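Local coordinates for protein methyltransferase (Pyrococcus horikoshii, PDB 1IXK) that probably methylates cytidines of tRNA at carbon 5, with S-adenosyl-L-methionine as the likely methyl donor, at residues Ala21-Gln26 and Ser248-Glu253; Ile33-Ala38 and Leu297-His302; Ile102-Ser107 and Glu303-Phe308. All blocks are in the same frame, centred on the assembly; numbering follows the deposited sequence.

Interaction 1 of 3, residues Ala21-Gln26 and Ser248-Glu253; sequences ADRYFQ and SLEPEE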
loop_
_atom_site.group_PDB
_atom_site.type_symbol
_atom_site.label_atom_id
_atom_site.label_comp_id
_atom_site.label_asym_id
_atom_site.label_seq_id
_atom_site.Cartn_x
_atom_site.Cartn_y
_atom_site.Cartn_z
ATOM N N ALA A 21 21.585 10.734 -3.189
ATOM C CA ALA A 21 22.489 10.147 -2.208
ATOM C C ALA A 21 22.594 11.091 -1.010
ATOM O O ALA A 21 22.550 10.655 0.139
ATOM C CB ALA A 21 23.867 9.919 -2.824
ATOM N N ASP A 22 22.737 12.387 -1.282
ATOM C CA ASP A 22 22.838 13.375 -0.213
ATOM C C ASP A 22 21.521 13.456 0.553
ATOM O O ASP A 22 21.516 13.590 1.772
ATOM C CB ASP A 22 23.203 14.755 -0.771
ATOM C CG ASP A 22 24.668 14.854 -1.192
ATOM O OD1 ASP A 22 25.515 14.156 -0.594
ATOM O OD2 ASP A 22 24.975 15.646 -2.107
ATOM N N ARG A 23 20.405 13.373 -0.165
ATOM C CA ARG A 23 19.096 13.418 0.475
ATOM C C ARG A 23 18.912 12.234 1.429
ATOM O O ARG A 23 18.531 12.412 2.589
ATOM C CB ARG A 23 17.986 13.411 -0.582
ATOM C CG ARG A 23 17.665 14.787 -1.167
ATOM C CD ARG A 23 16.816 14.686 -2.435
ATOM N NE ARG A 23 15.537 13.999 -2.245
ATOM C CZ ARG A 23 14.420 14.575 -1.804
ATOM N NH1 ARG A 23 14.409 15.868 -1.498
ATOM N NH2 ARG A 23 13.308 13.859 -1.679
ATOM N N TYR A 24 19.190 11.025 0.949
ATOM C CA TYR A 24 19.024 9.851 1.796
ATOM C C TYR A 24 19.929 9.882 3.018
ATOM O O TYR A 24 19.518 9.465 4.095
ATOM C CB TYR A 24 19.238 8.562 0.990
ATOM C CG TYR A 24 18.186 8.365 -0.085
ATOM C CD1 TYR A 24 16.908 8.914 0.058
ATOM C CD2 TYR A 24 18.461 7.638 -1.240
ATOM C CE1 TYR A 24 15.935 8.750 -0.921
ATOM C CE2 TYR A 24 17.491 7.466 -2.230
ATOM C CZ TYR A 24 16.231 8.026 -2.062
ATOM O OH TYR A 24 15.266 7.862 -3.031
ATOM N N PHE A 25 21.154 10.378 2.865
ATOM C CA PHE A 25 22.060 10.454 4.005
ATOM C C PHE A 25 21.555 11.497 5.012
ATOM O O PHE A 25 21.705 11.326 6.217
ATOM C CB PHE A 25 23.482 10.799 3.549
ATOM C CG PHE A 25 24.473 10.890 4.678
ATOM C CD1 PHE A 25 24.717 12.105 5.315
ATOM C CD2 PHE A 25 25.135 9.753 5.129
ATOM C CE1 PHE A 25 25.607 12.184 6.391
ATOM C CE2 PHE A 25 26.026 9.824 6.205
ATOM C CZ PHE A 25 26.262 11.041 6.834
ATOM N N GLN A 26 20.948 12.572 4.516
ATOM C CA GLN A 26 20.413 13.606 5.402
ATOM C C GLN A 26 19.196 13.099 6.172
ATOM O O GLN A 26 18.909 13.556 7.281
ATOM C CB GLN A 26 20.016 14.841 4.599
ATOM C CG GLN A 26 21.162 15.480 3.852
ATOM C CD GLN A 26 20.742 16.727 3.113
ATOM O OE1 GLN A 26 19.768 16.715 2.362
ATOM N NE2 GLN A 26 21.478 17.813 3.317
ATOM N N SER A 248 7.011 4.916 -1.728
ATOM C CA SER A 248 8.083 5.878 -1.934
ATOM C C SER A 248 8.764 6.217 -0.617
ATOM O O SER A 248 8.137 6.188 0.440
ATOM C CB SER A 248 7.512 7.158 -2.554
ATOM O OG SER A 248 8.475 8.199 -2.585
ATOM N N LEU A 249 10.051 6.538 -0.688
ATOM C CA LEU A 249 10.811 6.918 0.497
ATOM C C LEU A 249 10.840 8.439 0.641
ATOM O O LEU A 249 11.205 8.962 1.698
ATOM C CB LEU A 249 12.254 6.423 0.386
ATOM C CG LEU A 249 12.493 4.918 0.395
ATOM C CD1 LEU A 249 13.954 4.639 0.056
ATOM C CD2 LEU A 249 12.124 4.361 1.760
ATOM N N GLU A 250 10.440 9.141 -0.416
ATOM C CA GLU A 250 10.477 10.606 -0.429
ATOM C C GLU A 250 9.472 11.303 0.479
ATOM O O GLU A 250 8.265 11.070 0.387
ATOM C CB GLU A 250 10.273 11.150 -1.857
ATOM C CG GLU A 250 11.044 10.446 -2.969
ATOM C CD GLU A 250 12.514 10.253 -2.659
ATOM O OE1 GLU A 250 13.140 11.166 -2.080
ATOM O OE2 GLU A 250 13.048 9.181 -3.003
ATOM N N PRO A 251 9.960 12.185 1.362
ATOM C CA PRO A 251 9.053 12.902 2.263
ATOM C C PRO A 251 8.044 13.742 1.475
ATOM O O PRO A 251 6.920 13.940 1.922
ATOM C CB PRO A 251 9.999 13.769 3.089
ATOM C CG PRO A 251 11.251 12.943 3.149
ATOM C CD PRO A 251 11.367 12.432 1.723
ATOM N N GLU A 252 8.448 14.231 0.300
ATOM C CA GLU A 252 7.558 15.055 -0.516
ATOM C C GLU A 252 6.279 14.336 -0.939
ATOM O O GLU A 252 5.242 14.971 -1.129
ATOM C CB GLU A 252 8.284 15.580 -1.770
ATOM C CG GLU A 252 9.339 16.659 -1.498
ATOM C CD GLU A 252 10.705 16.096 -1.162
ATOM O OE1 GLU A 252 10.809 14.872 -0.896
ATOM O OE2 GLU A 252 11.681 16.886 -1.159
ATOM N N GLU A 253 6.355 13.017 -1.098
ATOM C CA GLU A 253 5.192 12.234 -1.504
ATOM C C GLU A 253 4.496 11.616 -0.298
ATOM O O GLU A 253 3.415 11.033 -0.429
ATOM C CB GLU A 253 5.612 11.096 -2.446
ATOM C CG GLU A 253 6.321 11.526 -3.714
ATOM C CD GLU A 253 6.846 10.335 -4.497
ATOM O OE1 GLU A 253 6.030 9.580 -5.065
ATOM O OE2 GLU A 253 8.078 10.146 -4.526
#
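Tyr24 and Leu249 are the closest backbone pair between helix 18-28 and the irregular loop 248-253, which joins strand 240-246 to helix 255-264; their CA atoms are 8.8 Å apart, so long polar side chains span the gap. Arg23 and Tyr24 reach across from the helix to Glu250 and Glu252. Arg23 points its first bond toward the loop and then bends at chi3 (59°, which places NE). Its guanidinium meets Glu252 tip to tip and grips it end-on with two nitrogens: NH1 bonds OE2 of Glu252 at 2.9 Å, while NH2 reaches OE1 of the same residue at 2.8 Å, both oxygens being met on the syn side. NH2 has a second acceptor, OE1 of Glu250 at 2.7 Å, approached on its anti side along a nearly straight N-H (170°). All three acceptors lie near the guanidinium plane, and together they should fix its rotation. The carboxylate of Glu250, brought round by a bend at chi2, is shared: its OE2 accepts from Tyr24 OH at 2.6 Å through the syn lone pair and also hydrogen-bonds Ser200 OG. Gripped by the guanidinium, Tyr24 OH and Ser200 OG, Glu250 would probably stay ionised despite the burial and the nearby second carboxylate. Within the loop, Ser248 OG accepts from the backbone N of Glu250 (3.1 Å), an ST turn, and donates to Glu253 OE2, which is salt-bridged to Arg213. A buried salt-bridge network of one arginine and two glutamates thus ties the N-terminal helical region to the loop directly after Cys247, the predicted nucleophile, here in a disulfide with Cys197, in the Rossmann-like methyltransferase fold of the RsmB/NOP family.

Interaction 2 of 3, residues Ile33-Ala38 and Leu297-His302; sequences IRIAEA and LYPDVH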
loop_
_atom_site.group_PDB
_atom_site.type_symbol
_atom_site.label_atom_id
_atom_site.label_comp_id
_atom_site.label_asym_id
_atom_site.label_seq_id
_atom_site.Cartn_x
_atom_site.Cartn_y
_atom_site.Cartn_z
ATOM N N ILE A 33 22.840 3.720 3.443
ATOM C CA ILE A 33 23.448 2.664 2.646
ATOM C C ILE A 33 22.761 1.316 2.876
ATOM O O ILE A 33 22.544 0.558 1.934
ATOM C CB ILE A 33 24.966 2.529 2.959
ATOM C CG1 ILE A 33 25.583 1.417 2.109
ATOM C CG2 ILE A 33 25.174 2.238 4.432
ATOM C CD1 ILE A 33 25.527 1.683 0.623
ATOM N N ARG A 34 22.412 1.026 4.126
ATOM C CA ARG A 34 21.757 -0.235 4.457
ATOM C C ARG A 34 20.373 -0.350 3.813
ATOM O O ARG A 34 19.952 -1.434 3.410
ATOM C CB ARG A 34 21.657 -0.392 5.978
ATOM C CG ARG A 34 23.022 -0.369 6.675
ATOM C CD ARG A 34 22.996 -1.053 8.037
ATOM N NE ARG A 34 22.277 -0.297 9.059
ATOM C CZ ARG A 34 22.696 0.852 9.583
ATOM N NH1 ARG A 34 23.837 1.393 9.184
ATOM N NH2 ARG A 34 21.975 1.456 10.518
ATOM N N ILE A 35 19.668 0.771 3.716
ATOM C CA ILE A 35 18.343 0.785 3.102
ATOM C C ILE A 35 18.484 0.594 1.592
ATOM O O ILE A 35 17.781 -0.221 0.992
ATOM C CB ILE A 35 17.622 2.123 3.383
ATOM C CG1 ILE A 35 17.230 2.197 4.862
ATOM C CG2 ILE A 35 16.402 2.269 2.470
ATOM C CD1 ILE A 35 16.814 3.580 5.320
ATOM N N ALA A 36 19.404 1.341 0.987
ATOM C CA ALA A 36 19.634 1.265 -0.451
ATOM C C ALA A 36 20.035 -0.138 -0.903
ATOM O O ALA A 36 19.490 -0.666 -1.875
ATOM C CB ALA A 36 20.704 2.271 -0.862
ATOM N N GLU A 37 20.982 -0.747 -0.197
ATOM C CA GLU A 37 21.429 -2.087 -0.560
ATOM C C GLU A 37 20.360 -3.145 -0.306
ATOM O O GLU A 37 20.183 -4.054 -1.112
ATOM C CB GLU A 37 22.696 -2.464 0.208
ATOM C CG GLU A 37 23.883 -1.568 -0.068
ATOM C CD GLU A 37 25.143 -2.073 0.598
ATOM O OE1 GLU A 37 25.073 -2.461 1.785
ATOM O OE2 GLU A 37 26.203 -2.074 -0.064
ATOM N N ALA A 38 19.653 -3.034 0.814
ATOM C CA ALA A 38 18.611 -4.007 1.128
ATOM C C ALA A 38 17.536 -3.979 0.057
ATOM O O ALA A 38 16.884 -4.987 -0.209
ATOM C CB ALA A 38 17.993 -3.704 2.485
ATOM N N LEU A 297 7.689 1.550 6.385
ATOM C CA LEU A 297 8.280 0.221 6.371
ATOM C C LEU A 297 9.561 0.399 5.570
ATOM O O LEU A 297 9.568 1.075 4.538
ATOM C CB LEU A 297 7.365 -0.791 5.674
ATOM C CG LEU A 297 6.050 -1.143 6.371
ATOM C CD1 LEU A 297 5.284 -2.149 5.517
ATOM C CD2 LEU A 297 6.331 -1.718 7.757
ATOM N N TYR A 298 10.644 -0.191 6.058
ATOM C CA TYR A 298 11.942 -0.083 5.400
ATOM C C TYR A 298 12.437 -1.446 4.940
ATOM O O TYR A 298 12.301 -2.441 5.651
ATOM C CB TYR A 298 12.950 0.535 6.365
ATOM C CG TYR A 298 12.686 1.989 6.672
ATOM C CD1 TYR A 298 12.981 2.982 5.737
ATOM C CD2 TYR A 298 12.151 2.377 7.903
ATOM C CE1 TYR A 298 12.759 4.320 6.016
ATOM C CE2 TYR A 298 11.923 3.719 8.194
ATOM C CZ TYR A 298 12.233 4.686 7.246
ATOM O OH TYR A 298 12.037 6.017 7.530
ATOM N N PRO A 299 13.036 -1.503 3.744
ATOM C CA PRO A 299 13.545 -2.763 3.201
ATOM C C PRO A 299 14.666 -3.398 4.016
ATOM O O PRO A 299 14.919 -4.589 3.885
ATOM C CB PRO A 299 13.992 -2.376 1.792
ATOM C CG PRO A 299 14.408 -0.950 1.957
ATOM C CD PRO A 299 13.309 -0.386 2.823
ATOM N N ASP A 300 15.328 -2.616 4.863
ATOM C CA ASP A 300 16.419 -3.161 5.661
ATOM C C ASP A 300 15.956 -3.839 6.946
ATOM O O ASP A 300 16.733 -4.541 7.593
ATOM C CB ASP A 300 17.456 -2.069 5.971
ATOM C CG ASP A 300 16.928 -0.986 6.894
ATOM O OD1 ASP A 300 15.708 -0.706 6.864
ATOM O OD2 ASP A 300 17.745 -0.399 7.638
ATOM N N VAL A 301 14.691 -3.652 7.314
ATOM C CA VAL A 301 14.183 -4.287 8.522
ATOM C C VAL A 301 12.866 -5.043 8.323
ATOM O O VAL A 301 12.605 -6.023 9.013
ATOM C CB VAL A 301 13.990 -3.258 9.676
ATOM C CG1 VAL A 301 15.311 -2.586 10.010
ATOM C CG2 VAL A 301 12.974 -2.220 9.284
ATOM N N HIS A 302 12.045 -4.605 7.374
ATOM C CA HIS A 302 10.753 -5.252 7.163
ATOM C C HIS A 302 10.652 -6.174 5.954
ATOM O O HIS A 302 9.594 -6.759 5.710
ATOM C CB HIS A 302 9.648 -4.198 7.074
ATOM C CG HIS A 302 9.607 -3.269 8.247
ATOM N ND1 HIS A 302 10.148 -2.003 8.213
ATOM C CD2 HIS A 302 9.100 -3.431 9.493
ATOM C CE1 HIS A 302 9.976 -1.423 9.390
ATOM N NE2 HIS A 302 9.344 -2.268 10.182
HETATM O O HOH W 1 19.606 -1.297 9.296
#
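The Tyr298 ring is met obliquely by Ile35, whose CD1 lies 3.9 Å from Tyr298 CD1; Arg31 makes a cation-pi contact with the same ring and Trp28 meets it nearly perpendicularly, also bonding its OH through NE1. The imidazole of His302 is enclosed by residues of its own segment: Leu297 CD2 sits 3.6 Å above the centre of one face, Val301 CB lies toward the rim of the other, and Tyr298 CA is at the edge. His302 ND1 accepts from Tyr298 N at 2.9 Å. At the edge of the Arg34 guanidinium, in its plane, a water accepts from NE and donates to Asp300 OD2 (2.6 Å), an oxygen salt-bridged to Arg31. Asp300 CG stands between its backbone N and carbonyl carbon (chi1 67°) and rests 3.8 Å from Ile35 CG1. Pro299 CG packs on Ile35 CG2 at 3.8 Å, and Ala38 CB lies 3.5 Å from Pro299 O. Ile35 and Ala38 thus pack on Pro299 and on the carbon atoms of Asp300, and the water bridge lies at the Arg34 side. Helix 31-38, backed by helix 5-13, lies against the loop between strands 295-297 and 307-314, which also touches strand 276-277.

Interaction 3 of 3, residues Ile102-Ser107 and Glu303-Phe308; sequences IQEASS and ETSGFF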
loop_
_atom_site.group_PDB
_atom_site.type_symbol
_atom_site.label_atom_id
_atom_site.label_comp_id
_atom_site.label_asym_id
_atom_site.label_seq_id
_atom_site.Cartn_x
_atom_site.Cartn_y
_atom_site.Cartn_z
ATOM N N ILE A 102 -1.801 -13.894 -4.556
ATOM C CA ILE A 102 -0.397 -13.513 -4.417
ATOM C C ILE A 102 -0.191 -12.003 -4.538
ATOM O O ILE A 102 -0.598 -11.388 -5.517
ATOM C CB ILE A 102 0.481 -14.199 -5.488
ATOM C CG1 ILE A 102 0.289 -15.717 -5.439
ATOM C CG2 ILE A 102 1.944 -13.843 -5.259
ATOM C CD1 ILE A 102 0.761 -16.359 -4.150
ATOM N N GLN A 103 0.447 -11.417 -3.532
ATOM C CA GLN A 103 0.732 -9.990 -3.518
ATOM C C GLN A 103 1.804 -9.716 -2.473
ATOM O O GLN A 103 2.031 -10.525 -1.572
ATOM C CB GLN A 103 -0.535 -9.181 -3.199
ATOM C CG GLN A 103 -1.134 -9.451 -1.829
ATOM C CD GLN A 103 -2.393 -8.637 -1.568
ATOM O OE1 GLN A 103 -3.239 -9.035 -0.776
ATOM N NE2 GLN A 103 -2.514 -7.488 -2.229
ATOM N N GLU A 104 2.463 -8.572 -2.596
ATOM C CA GLU A 104 3.518 -8.200 -1.666
ATOM C C GLU A 104 2.965 -7.988 -0.265
ATOM O O GLU A 104 1.822 -7.564 -0.095
ATOM C CB GLU A 104 4.202 -6.921 -2.146
ATOM C CG GLU A 104 4.894 -7.060 -3.487
ATOM C CD GLU A 104 5.449 -5.742 -3.978
ATOM O OE1 GLU A 104 6.150 -5.069 -3.196
ATOM O OE2 GLU A 104 5.185 -5.379 -5.145
ATOM N N ALA A 105 3.785 -8.277 0.737
ATOM C CA ALA A 105 3.372 -8.117 2.124
ATOM C C ALA A 105 2.918 -6.686 2.395
ATOM O O ALA A 105 1.869 -6.464 2.995
ATOM C CB ALA A 105 4.519 -8.482 3.059
ATOM N N SER A 106 3.703 -5.711 1.948
ATOM C CA SER A 106 3.352 -4.316 2.179
ATOM C C SER A 106 1.986 -3.940 1.612
ATOM O O SER A 106 1.258 -3.153 2.219
ATOM C CB SER A 106 4.432 -3.389 1.598
ATOM O OG SER A 106 4.511 -3.503 0.187
ATOM N N SER A 107 1.628 -4.505 0.460
ATOM C CA SER A 107 0.347 -4.189 -0.161
ATOM C C SER A 107 -0.851 -4.690 0.657
ATOM O O SER A 107 -1.984 -4.303 0.397
ATOM C CB SER A 107 0.289 -4.758 -1.590
ATOM O OG SER A 107 0.288 -6.177 -1.583
ATOM N N GLU A 303 11.736 -6.296 5.196
ATOM C CA GLU A 303 11.737 -7.156 4.016
ATOM C C GLU A 303 10.616 -6.804 3.040
ATOM O O GLU A 303 9.980 -7.686 2.468
ATOM C CB GLU A 303 11.611 -8.625 4.430
ATOM C CG GLU A 303 12.754 -9.120 5.303
ATOM C CD GLU A 303 12.732 -10.627 5.506
ATOM O OE1 GLU A 303 13.630 -11.140 6.207
ATOM O OE2 GLU A 303 11.824 -11.297 4.964
ATOM N N THR A 304 10.376 -5.511 2.862
ATOM C CA THR A 304 9.349 -5.024 1.946
ATOM C C THR A 304 9.998 -3.881 1.183
ATOM O O THR A 304 11.158 -3.561 1.419
ATOM C CB THR A 304 8.131 -4.441 2.703
ATOM O OG1 THR A 304 8.548 -3.292 3.453
ATOM C CG2 THR A 304 7.537 -5.467 3.657
ATOM N N SER A 305 9.257 -3.269 0.269
ATOM C CA SER A 305 9.788 -2.131 -0.470
ATOM C C SER A 305 9.650 -0.963 0.502
ATOM O O SER A 305 9.057 -1.121 1.567
ATOM C CB SER A 305 8.935 -1.847 -1.710
ATOM O OG SER A 305 8.810 -2.991 -2.537
ATOM N N GLY A 306 10.202 0.195 0.155
ATOM C CA GLY A 306 10.048 1.355 1.019
ATOM C C GLY A 306 8.551 1.605 1.015
ATOM O O GLY A 306 7.941 1.612 -0.049
ATOM N N PHE A 307 7.959 1.827 2.183
ATOM C CA PHE A 307 6.510 1.995 2.278
ATOM C C PHE A 307 6.121 3.087 3.285
ATOM O O PHE A 307 6.826 3.313 4.261
ATOM C CB PHE A 307 5.931 0.639 2.708
ATOM C CG PHE A 307 4.440 0.594 2.809
ATOM C CD1 PHE A 307 3.653 0.426 1.676
ATOM C CD2 PHE A 307 3.819 0.671 4.054
ATOM C CE1 PHE A 307 2.265 0.318 1.780
ATOM C CE2 PHE A 307 2.439 0.567 4.168
ATOM C CZ PHE A 307 1.659 0.392 3.027
ATOM N N PHE A 308 5.001 3.755 3.034
ATOM C CA PHE A 308 4.500 4.813 3.916
ATOM C C PHE A 308 2.994 4.666 3.994
ATOM O O PHE A 308 2.336 4.433 2.980
ATOM C CB PHE A 308 4.824 6.198 3.341
ATOM C CG PHE A 308 4.208 7.337 4.109
ATOM C CD1 PHE A 308 4.798 7.808 5.279
ATOM C CD2 PHE A 308 3.036 7.950 3.653
ATOM C CE1 PHE A 308 4.236 8.877 5.986
ATOM C CE2 PHE A 308 2.465 9.019 4.356
ATOM C CZ PHE A 308 3.071 9.481 5.525
#
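Phe307, at the start of strand 307-314, lays its ring beside Ser106, in the first turn of helix 105-114. From CB the chain leaves with CG anti to the backbone N (chi1 -178°), and CG lies 4.2 Å from Ser106 CB. The next atom along this side, CD1, comes closer to the same carbon at 3.9 Å. Beyond it the partner changes: CE1 meets Ser106 O at 3.6 Å, obliquely to the ring, and CZ at the tip is 3.7 Å from that oxygen. Tyr109 and Pro110 of the same helix add further contacts to the ring, as do Leu297 and Ser245 of neighbouring strands. An alanine in place of Phe307 would probably open a gap between the first turn of helix 105-114 and the sheet, leaving Ser106 CB and O without their aromatic neighbour. Earlier in the loop, Thr304 CB packs on Ser106 CB at 4.0 Å, while Thr304 OG1 donates to the backbone O of the next residue, Ser305. At the margin Ser305 OG gives Glu104 OE1 a weak, long hydrogen bond of 3.4 Å. This seam between a helix start and an antiparallel strand of the Rossmann-like methyltransferase sheet borders the probable active site: the Phe307 side chain is about 4 Å from that of Cys247, the predicted nucleophile, and about 6 Å from that of Lys132, predicted to bind S-adenosyl-L-methionine.

Interactions 1 and 2 hold two successive N-terminal helices, 18-28 and 31-38, to separate loops of the methyltransferase domain, whereas interaction 3 lies nearest the centre of the chain, where helix 105-114 meets the sheet. Interactions 1 and 3 are buried; interaction 2 is partly open at its edge. Their chemistry differs accordingly: charged pairs span interaction 1, apolar packing with a bridging water makes up interaction 2, and mainly van der Waals contact seals interaction 3. Leu249 connects all three, packing on Ile35, Tyr298 and Gly306. Interactions 2 and 3 also lie on one continuous connection, whose two ends pair as antiparallel strands through a probable hydrogen bond from Leu297 N to Phe307 O.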